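Local coordinates for protein peptidoglycan D,D-transpeptidase PbpA (PDB 3UN7) that probably catalyses the cross-linking of cell-wall peptidoglycan as a penicillin-binding D,D-transpeptidase and is probably needed for the regulation of cell length, at residues 134-139 with 320-325; 412-417 with 425-430. All coordinates share one frame; numbering follows the deposited sequence.

In the fold
Both interactions are buried in the transpeptidase domain and share its five-stranded antiparallel sheet. Interaction 2 builds the sheet itself: strands 411-418 and 425-431 are joined edge to edge through paired backbone N-H and C=O groups, with side chains emerging on both faces. Interaction 1 covers one of those faces, where helix 317-328 packs on residues 134-139 by van der Waals contact, mostly between apolar side chains. The two are tied by strand 425-431, which pairs with 131-136 on its other edge through Leu136 N to Ala426 O (2.8 Å) and Ala428 N to Val134 O (2.9 Å). The helix also reaches interaction 2, Asn320 packing on Trp413 and Ala324 on Phe417.

Interaction 1. Residues 134-139 with 320-325; sequences VALEPS and NAEIAA
Leu136 lays its CD1 methyl against the flank of helix 317-328, overlapping Ala321 and reaching the backbone between Ala321 and Glu322. Its CG stands anti to the carbonyl carbon (chi1 -59°) and CD1 continues in an extended line (chi2 178°). Leu136 CD1 lies 3.8 Å from Ala321 CB and also touches Glu322 N; one helical turn on, Leu136 CD1 meets Ala325 CB at 4.0 Å. Val134, two residues back on the same face of the strand, touches Ala321 CB from another side with its CG1 (3.7 Å). Beyond the strand, Pro138 brings its ring carbon CB to 3.5 Å from Ala325 O and 4.2 Å from Ala325 CB. The two alanines, one turn apart, present only a methyl each, and the backbones come close: the CA atoms of Pro138 and Ala325 are 4.6 Å apart. The side chains meet through carbon, Glu322 lending its CG methylene at the margin. Ala321 and Ala325 also rest on Ala428 and Ala426 of the neighbouring strand 425-431, while Asn320 ND2 is hydrogen-bonded to Thr194 OG1. Strand and helix axes run at 29° to each other, a helix packed on the face of the central antiparallel sheet, as in the transpeptidase fold shared by penicillin-binding proteins and serine beta-lactamases.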
loop_
_atom_site.group_PDB
_atom_site.type_symbol
_atom_site.label_atom_id
_atom_site.label_comp_id
_atom_site.label_asym_id
_atom_site.label_seq_id
_atom_site.Cartn_x
_atom_site.Cartn_y
_atom_site.Cartn_z
ATOM N N VAL A 134 -2.962 -2.058 2.146
ATOM C CA VAL A 134 -3.326 -0.653 2.033
ATOM C C VAL A 134 -4.705 -0.601 1.419
ATOM O O VAL A 134 -4.996 -1.332 0.454
ATOM C CB VAL A 134 -2.342 0.156 1.130
ATOM C CG1 VAL A 134 -2.839 1.593 0.951
ATOM C CG2 VAL A 134 -0.940 0.166 1.726
ATOM N N ALA A 135 -5.551 0.264 1.968
ATOM C CA ALA A 135 -6.849 0.537 1.395
ATOM C C ALA A 135 -6.988 2.042 1.205
ATOM O O ALA A 135 -6.640 2.841 2.080
ATOM C CB ALA A 135 -7.980 -0.030 2.274
ATOM N N LEU A 136 -7.475 2.412 0.031
ATOM C CA LEU A 136 -7.618 3.812 -0.354
ATOM C C LEU A 136 -9.035 4.034 -0.828
ATOM O O LEU A 136 -9.679 3.118 -1.358
ATOM C CB LEU A 136 -6.654 4.167 -1.499
ATOM C CG LEU A 136 -5.141 3.991 -1.281
ATOM C CD1 LEU A 136 -4.375 4.362 -2.547
ATOM C CD2 LEU A 136 -4.646 4.849 -0.096
ATOM N N GLU A 137 -9.524 5.249 -0.643
ATOM C CA GLU A 137 -10.800 5.651 -1.233
ATOM C C GLU A 137 -10.474 6.355 -2.537
ATOM O O GLU A 137 -9.902 7.441 -2.507
ATOM C CB GLU A 137 -11.524 6.614 -0.297
ATOM C CG GLU A 137 -12.898 7.046 -0.800
ATOM C CD GLU A 137 -13.679 7.716 0.300
ATOM O OE1 GLU A 137 -13.346 8.861 0.645
ATOM O OE2 GLU A 137 -14.610 7.088 0.837
ATOM N N PRO A 138 -10.836 5.750 -3.688
ATOM C CA PRO A 138 -10.309 6.268 -4.944
ATOM C C PRO A 138 -10.732 7.695 -5.317
ATOM O O PRO A 138 -9.926 8.409 -5.906
ATOM C CB PRO A 138 -10.765 5.225 -5.979
ATOM C CG PRO A 138 -11.065 3.979 -5.168
ATOM C CD PRO A 138 -11.677 4.557 -3.919
ATOM N N SER A 139 -11.945 8.113 -4.935
ATOM C CA SER A 139 -12.469 9.424 -5.302
ATOM C C SER A 139 -11.900 10.566 -4.451
ATOM O O SER A 139 -12.034 11.739 -4.807
ATOM C CB SER A 139 -13.999 9.432 -5.209
ATOM O OG SER A 139 -14.435 9.235 -3.874
ATOM N N ASN A 320 1.253 0.614 -5.232
ATOM C CA ASN A 320 0.437 -0.366 -5.956
ATOM C C ASN A 320 -1.069 -0.160 -5.692
ATOM O O ASN A 320 -1.861 -0.273 -6.621
ATOM C CB ASN A 320 0.893 -1.814 -5.704
ATOM C CG ASN A 320 1.097 -2.615 -7.008
ATOM O OD1 ASN A 320 0.751 -2.161 -8.097
ATOM N ND2 ASN A 320 1.648 -3.823 -6.883
ATOM N N ALA A 321 -1.468 0.158 -4.456
ATOM C CA ALA A 321 -2.875 0.533 -4.168
ATOM C C ALA A 321 -3.286 1.750 -4.980
ATOM O O ALA A 321 -4.420 1.821 -5.459
ATOM C CB ALA A 321 -3.107 0.813 -2.663
ATOM N N GLU A 322 -2.352 2.694 -5.123
ATOM C CA GLU A 322 -2.576 3.941 -5.862
ATOM C C GLU A 322 -2.834 3.703 -7.367
ATOM O O GLU A 322 -3.672 4.383 -7.979
ATOM C CB GLU A 322 -1.370 4.879 -5.674
ATOM C CG GLU A 322 -1.719 6.285 -5.160
ATOM C CD GLU A 322 -0.484 7.112 -4.772
ATOM O OE1 GLU A 322 0.354 6.594 -3.995
ATOM O OE2 GLU A 322 -0.352 8.275 -5.232
ATOM N N ILE A 323 -2.102 2.766 -7.966
ATOM C CA ILE A 323 -2.368 2.366 -9.372
ATOM C C ILE A 323 -3.805 1.885 -9.508
ATOM O O ILE A 323 -4.547 2.337 -10.392
ATOM C CB ILE A 323 -1.380 1.287 -9.865
ATOM C CG1 ILE A 323 0.019 1.885 -10.009
ATOM C CG2 ILE A 323 -1.808 0.703 -11.218
ATOM C CD1 ILE A 323 1.123 0.843 -10.005
ATOM N N ALA A 324 -4.212 0.992 -8.605
ATOM C CA ALA A 324 -5.579 0.482 -8.597
ATOM C C ALA A 324 -6.605 1.618 -8.354
ATOM O O ALA A 324 -7.644 1.678 -9.021
ATOM C CB ALA A 324 -5.725 -0.649 -7.552
ATOM N N ALA A 325 -6.305 2.512 -7.405
ATOM C CA ALA A 325 -7.188 3.654 -7.079
ATOM C C ALA A 325 -7.326 4.624 -8.264
ATOM O O ALA A 325 -8.398 5.140 -8.542
ATOM C CB ALA A 325 -6.648 4.404 -5.860
#

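Interaction 2. Residues 412-417 with 425-430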
loop_
_atom_site.group_PDB
_atom_site.type_symbol
_atom_site.label_atom_id
_atom_site.label_comp_id
_atom_site.label_asym_id
_atom_site.label_seq_id
_atom_site.Cartn_x
_atom_site.Cartn_y
_atom_site.Cartn_z
ATOM N N ALA A 412 3.590 -12.557 -3.008
ATOM C CA ALA A 412 2.256 -12.675 -3.590
ATOM C C ALA A 412 1.582 -11.333 -3.428
ATOM O O ALA A 412 1.529 -10.802 -2.321
ATOM C CB ALA A 412 1.463 -13.748 -2.888
ATOM N N TRP A 413 1.082 -10.797 -4.538
ATOM C CA TRP A 413 0.426 -9.507 -4.577
ATOM C C TRP A 413 -1.019 -9.681 -5.013
ATOM O O TRP A 413 -1.324 -10.546 -5.839
ATOM C CB TRP A 413 1.062 -8.626 -5.641
ATOM C CG TRP A 413 2.354 -7.926 -5.332
ATOM C CD1 TRP A 413 3.607 -8.325 -5.702
ATOM C CD2 TRP A 413 2.510 -6.645 -4.693
ATOM N NE1 TRP A 413 4.543 -7.394 -5.296
ATOM C CE2 TRP A 413 3.891 -6.345 -4.691
ATOM C CE3 TRP A 413 1.613 -5.733 -4.111
ATOM C CZ2 TRP A 413 4.409 -5.169 -4.116
ATOM C CZ3 TRP A 413 2.129 -4.545 -3.537
ATOM C CH2 TRP A 413 3.512 -4.280 -3.550
ATOM N N TYR A 414 -1.888 -8.814 -4.497
ATOM C CA TYR A 414 -3.244 -8.643 -5.016
ATOM C C TYR A 414 -3.511 -7.151 -5.000
ATOM O O TYR A 414 -3.354 -6.512 -3.971
ATOM C CB TYR A 414 -4.240 -9.342 -4.104
ATOM C CG TYR A 414 -5.710 -9.308 -4.515
ATOM C CD1 TYR A 414 -6.194 -10.126 -5.541
ATOM C CD2 TYR A 414 -6.622 -8.511 -3.819
ATOM C CE1 TYR A 414 -7.550 -10.131 -5.879
ATOM C CE2 TYR A 414 -7.960 -8.503 -4.139
ATOM C CZ TYR A 414 -8.418 -9.297 -5.175
ATOM O OH TYR A 414 -9.753 -9.272 -5.461
ATOM N N ILE A 415 -3.883 -6.588 -6.143
ATOM C CA ILE A 415 -4.352 -5.207 -6.183
ATOM C C ILE A 415 -5.759 -5.194 -6.770
ATOM O O ILE A 415 -6.062 -5.989 -7.660
ATOM C CB ILE A 415 -3.383 -4.244 -6.925
ATOM C CG1 ILE A 415 -3.179 -4.648 -8.395
ATOM C CG2 ILE A 415 -2.022 -4.200 -6.205
ATOM C CD1 ILE A 415 -2.516 -3.545 -9.238
ATOM N N ALA A 416 -6.625 -4.324 -6.248
ATOM C CA ALA A 416 -8.045 -4.435 -6.589
ATOM C C ALA A 416 -8.836 -3.197 -6.252
ATOM O O ALA A 416 -8.389 -2.353 -5.483
ATOM C CB ALA A 416 -8.669 -5.664 -5.901
ATOM N N PHE A 417 -10.001 -3.080 -6.874
ATOM C CA PHE A 417 -10.973 -2.068 -6.493
ATOM C C PHE A 417 -12.395 -2.573 -6.695
ATOM O O PHE A 417 -12.622 -3.525 -7.434
ATOM C CB PHE A 417 -10.698 -0.723 -7.187
ATOM C CG PHE A 417 -10.740 -0.770 -8.681
ATOM C CD1 PHE A 417 -11.929 -0.504 -9.361
ATOM C CD2 PHE A 417 -9.577 -1.025 -9.423
ATOM C CE1 PHE A 417 -11.963 -0.512 -10.761
ATOM C CE2 PHE A 417 -9.607 -1.031 -10.818
ATOM C CZ PHE A 417 -10.802 -0.773 -11.486
ATOM N N VAL A 425 -13.479 1.678 -2.829
ATOM C CA VAL A 425 -12.286 1.239 -2.150
ATOM C C VAL A 425 -11.323 0.633 -3.177
ATOM O O VAL A 425 -11.746 0.011 -4.159
ATOM C CB VAL A 425 -12.635 0.254 -0.992
ATOM C CG1 VAL A 425 -13.390 -1.000 -1.514
ATOM C CG2 VAL A 425 -11.412 -0.110 -0.144
ATOM N N ALA A 426 -10.040 0.846 -2.955
ATOM C CA ALA A 426 -8.990 0.198 -3.724
ATOM C C ALA A 426 -8.021 -0.385 -2.707
ATOM O O ALA A 426 -7.796 0.228 -1.668
ATOM C CB ALA A 426 -8.305 1.203 -4.589
ATOM N N VAL A 427 -7.449 -1.548 -2.999
ATOM C CA VAL A 427 -6.577 -2.227 -2.043
ATOM C C VAL A 427 -5.307 -2.728 -2.705
ATOM O O VAL A 427 -5.274 -2.974 -3.917
ATOM C CB VAL A 427 -7.277 -3.415 -1.297
ATOM C CG1 VAL A 427 -8.528 -2.937 -0.567
ATOM C CG2 VAL A 427 -7.633 -4.593 -2.276
ATOM N N ALA A 428 -4.255 -2.838 -1.908
ATOM C CA ALA A 428 -3.083 -3.617 -2.295
ATOM C C ALA A 428 -2.717 -4.504 -1.141
ATOM O O ALA A 428 -2.658 -4.045 0.007
ATOM C CB ALA A 428 -1.912 -2.737 -2.649
ATOM N N VAL A 429 -2.477 -5.772 -1.455
ATOM C CA VAL A 429 -2.015 -6.742 -0.466
ATOM C C VAL A 429 -0.683 -7.227 -0.962
ATOM O O VAL A 429 -0.550 -7.649 -2.126
ATOM C CB VAL A 429 -2.977 -7.929 -0.350
ATOM C CG1 VAL A 429 -2.454 -8.981 0.639
ATOM C CG2 VAL A 429 -4.361 -7.454 0.031
ATOM N N LEU A 430 0.323 -7.125 -0.106
ATOM C CA LEU A 430 1.577 -7.811 -0.362
ATOM C C LEU A 430 1.827 -8.841 0.734
ATOM O O LEU A 430 1.883 -8.488 1.922
ATOM C CB LEU A 430 2.749 -6.823 -0.451
ATOM C CG LEU A 430 4.087 -7.569 -0.378
ATOM C CD1 LEU A 430 4.518 -8.116 -1.744
ATOM C CD2 LEU A 430 5.112 -6.658 0.230
#
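Trp413 CG is anti to its carbonyl carbon (chi1 -80°) and Leu430 CG is anti to its backbone N (chi1 166°), placing the two CG atoms on the same face of the sheet, from which the side chains cross obliquely. Leu430 CD1 sits over the five-membered ring of Trp413 in a CH-pi contact, 3.7 Å from its centroid, and comes to 3.5 Å from Trp413 CE2. Leu430 CB follows on the same side of the indole, over the six-membered ring, nearest CZ3. Pro190 O accepts the indole NE1 hydrogen bond, giving that polar atom a partner beyond the hairpin.

Farther along this face Ile415 CG2 meets Ala428 CB at 3.8 Å, whereas the ends of the Ile415 and Phe417 side chains lead away from the partner strand, the Phe417 side chain touching Ala328 of helix 317-328. On the other face Val427 CG2 packs on Ala416 CB (3.9 Å) and lies obliquely to the Tyr414 ring, a looser contact; Tyr414 OH is hydrogen-bonded to Glu378 OE1, and helix 446-458 covers Tyr414 and Val427.

Four backbone hydrogen bonds hold the strands. Tyr414 and Val429 exchange two, Val429 N to Tyr414 O being 2.8 Å and nearly straight (164° at the hydrogen); Ala416 and Val427 form the second such pair, its donors tilted from the carbonyl planes. At the non-hydrogen-bonded pairs, CA-H...O contacts such as Trp413 CA to Val429 O (3.2 Å) fill in between. The result is a regular antiparallel beta hairpin in the core of the transpeptidase sheet, with the Trp413 side chain about 7 Å from that of Ser193, the probable acyl-ester nucleophile of the penicillin-binding active site.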